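Local coordinates for methylmalonyl-CoA carboxyltransferase 12S subunit (Propionibacterium freudenreichii, PDB 1ON9), which catalyses transfer of the carboxyl group of methylmalonyl-CoA to the biotin of the 1.3S subunit, and builds the hexameric core of transcarboxylase, at the interface of chains A and B. Coordinates in Å, arbitrary orientation; residue numbers count along the deposited sequence, not the author numbering. Chains: chain A/B, Methylmalonyl-CoA carboxyltransferase 12S subunit.

The interface of chains A and B. Residues chain A 72, 145-149; chain B 473-474, 479, 483, 485.
The 3-10 turn 144-146 of chain A, A:Gly147 and the start of helix 148-164 meet the C-terminal end of helix 467-474 of chain B, which closes with B:Phe474, helix 477-482 and the loop after it; A:Leu72, from the 3-10 turn 72-74, closes in on the same ring. B:Phe474 lies across the backbone of the 145-147 turn. CA of A:Gly147 sits over the middle of one ring face, 3.5 Å from the centroid, a CH-pi contact in which the absence of a side chain lets the main chain come this near. The far end of the ring touches carbonyls: CE1 is 3.3 Å from A:Glu146 O, while the A:Gln145 carbonyl lies by CE2. A:Leu72 comes in tip to tip, its CD1 3.4 Å from B:Phe474 CZ. An alanine in place of B:Phe474 would probably leave a gap over A:Gly147 and take from A:Leu72 CD1 the ring tip it packs against.

In the plane of the ring, beside CE1, stands NH1 of B:Arg483. The arginine chain bends at the CB-CG bond (chi2 -68°), and this brings NH1 2.6 Å from OD2 of A:Asp149, a salt bridge in the first turn of the helix. Carboxylate and guanidinium planes are turned 42° apart, and the N-H groups do not aim at the oxygens, so the pairing looks chiefly electrostatic. Bordering this bridge, A:Ile148 points CD1 at B:Val479 CG1, 3.6 Å away, with B:Arg483 CG also close by; with CG1 between backbone N and carbonyl carbon (chi1 65°), this branch carries CD1 to the valine.

B:Gln485 crosses A:Ile148 at a slant, its chain extended beyond CG. Its amide NE2 donates to A:Ile148 O at 2.9 Å, approaching from above the carbonyl plane, although the acceptor lies near the plane of the glutamine amide. A water links the same NE2 to the carboxylate of A:Asp149, lying 2.8 Å from OD1 of A:Asp149.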
# COMPACT_ATOMS: atom_id res chain seq x y z
N LEU A 72 35.20 29.45 18.68
CA LEU A 72 35.76 29.44 20.03
C LEU A 72 37.05 28.64 20.12
O LEU A 72 37.34 27.79 19.29
CB LEU A 72 34.74 28.86 21.02
CG LEU A 72 33.38 29.53 21.12
CD1 LEU A 72 32.55 28.83 22.18
CD2 LEU A 72 33.55 31.01 21.47
N GLN A 145 37.48 21.65 21.40
CA GLN A 145 37.36 23.09 21.20
C GLN A 145 35.95 23.52 20.80
O GLN A 145 35.56 24.66 21.06
CB GLN A 145 38.33 23.59 20.12
CG GLN A 145 39.80 23.43 20.42
CD GLN A 145 40.34 22.10 19.97
OE1 GLN A 145 41.56 21.90 19.88
NE2 GLN A 145 39.45 21.16 19.68
N GLU A 146 35.21 22.63 20.16
CA GLU A 146 33.86 22.97 19.70
C GLU A 146 32.78 22.58 20.71
O GLU A 146 31.59 22.76 20.45
CB GLU A 146 33.60 22.30 18.34
CG GLU A 146 34.61 22.69 17.27
CD GLU A 146 34.30 22.06 15.92
OE1 GLU A 146 33.68 20.96 15.91
OE2 GLU A 146 34.67 22.64 14.86
N GLY A 147 33.20 22.05 21.85
CA GLY A 147 32.26 21.68 22.89
C GLY A 147 31.04 20.88 22.43
O GLY A 147 31.18 19.83 21.80
N ILE A 148 29.85 21.39 22.72
CA ILE A 148 28.62 20.70 22.37
C ILE A 148 28.33 20.62 20.87
O ILE A 148 27.53 19.79 20.45
CB ILE A 148 27.42 21.30 23.12
CG1 ILE A 148 27.17 22.74 22.67
CG2 ILE A 148 27.69 21.25 24.62
CD1 ILE A 148 26.00 23.38 23.39
N ASP A 149 28.97 21.46 20.07
CA ASP A 149 28.78 21.40 18.61
C ASP A 149 29.39 20.09 18.12
O ASP A 149 28.86 19.44 17.21
CB ASP A 149 29.49 22.57 17.92
CG ASP A 149 28.89 23.92 18.28
OD1 ASP A 149 27.65 24.04 18.29
OD2 ASP A 149 29.67 24.87 18.52
N ALA B 473 31.46 28.71 28.52
CA ALA B 473 31.36 28.81 27.07
C ALA B 473 30.59 27.65 26.44
O ALA B 473 30.04 27.79 25.36
CB ALA B 473 32.75 28.91 26.46
N PHE B 474 30.54 26.51 27.12
CA PHE B 474 29.87 25.35 26.56
C PHE B 474 28.92 24.56 27.46
O PHE B 474 27.89 24.08 27.00
CB PHE B 474 30.90 24.35 26.03
CG PHE B 474 31.56 24.76 24.76
CD1 PHE B 474 30.80 25.03 23.62
CD2 PHE B 474 32.94 24.83 24.67
CE1 PHE B 474 31.42 25.35 22.41
CE2 PHE B 474 33.58 25.15 23.47
CZ PHE B 474 32.82 25.41 22.34
N VAL B 479 23.97 27.72 27.07
CA VAL B 479 24.75 27.49 25.86
C VAL B 479 24.00 26.44 25.06
O VAL B 479 23.80 26.60 23.85
CB VAL B 479 26.18 27.04 26.18
CG1 VAL B 479 26.88 26.57 24.92
CG2 VAL B 479 26.95 28.22 26.76
N ARG B 483 22.49 27.01 21.30
CA ARG B 483 22.77 26.18 20.13
C ARG B 483 21.56 25.43 19.62
O ARG B 483 21.63 24.72 18.61
CB ARG B 483 23.90 25.19 20.45
CG ARG B 483 25.27 25.86 20.53
CD ARG B 483 25.71 26.34 19.16
NE ARG B 483 26.77 27.35 19.21
CZ ARG B 483 27.95 27.18 19.79
NH1 ARG B 483 28.25 26.03 20.38
NH2 ARG B 483 28.85 28.15 19.77
N GLN B 485 20.14 23.09 21.23
CA GLN B 485 20.15 21.72 21.74
C GLN B 485 19.03 21.46 22.75
O GLN B 485 18.65 20.32 22.98
CB GLN B 485 21.52 21.36 22.29
CG GLN B 485 22.51 21.17 21.16
CD GLN B 485 23.76 20.46 21.59
OE1 GLN B 485 23.71 19.56 22.43
NE2 GLN B 485 24.89 20.84 21.00
O HOH W 1 25.42 22.42 18.22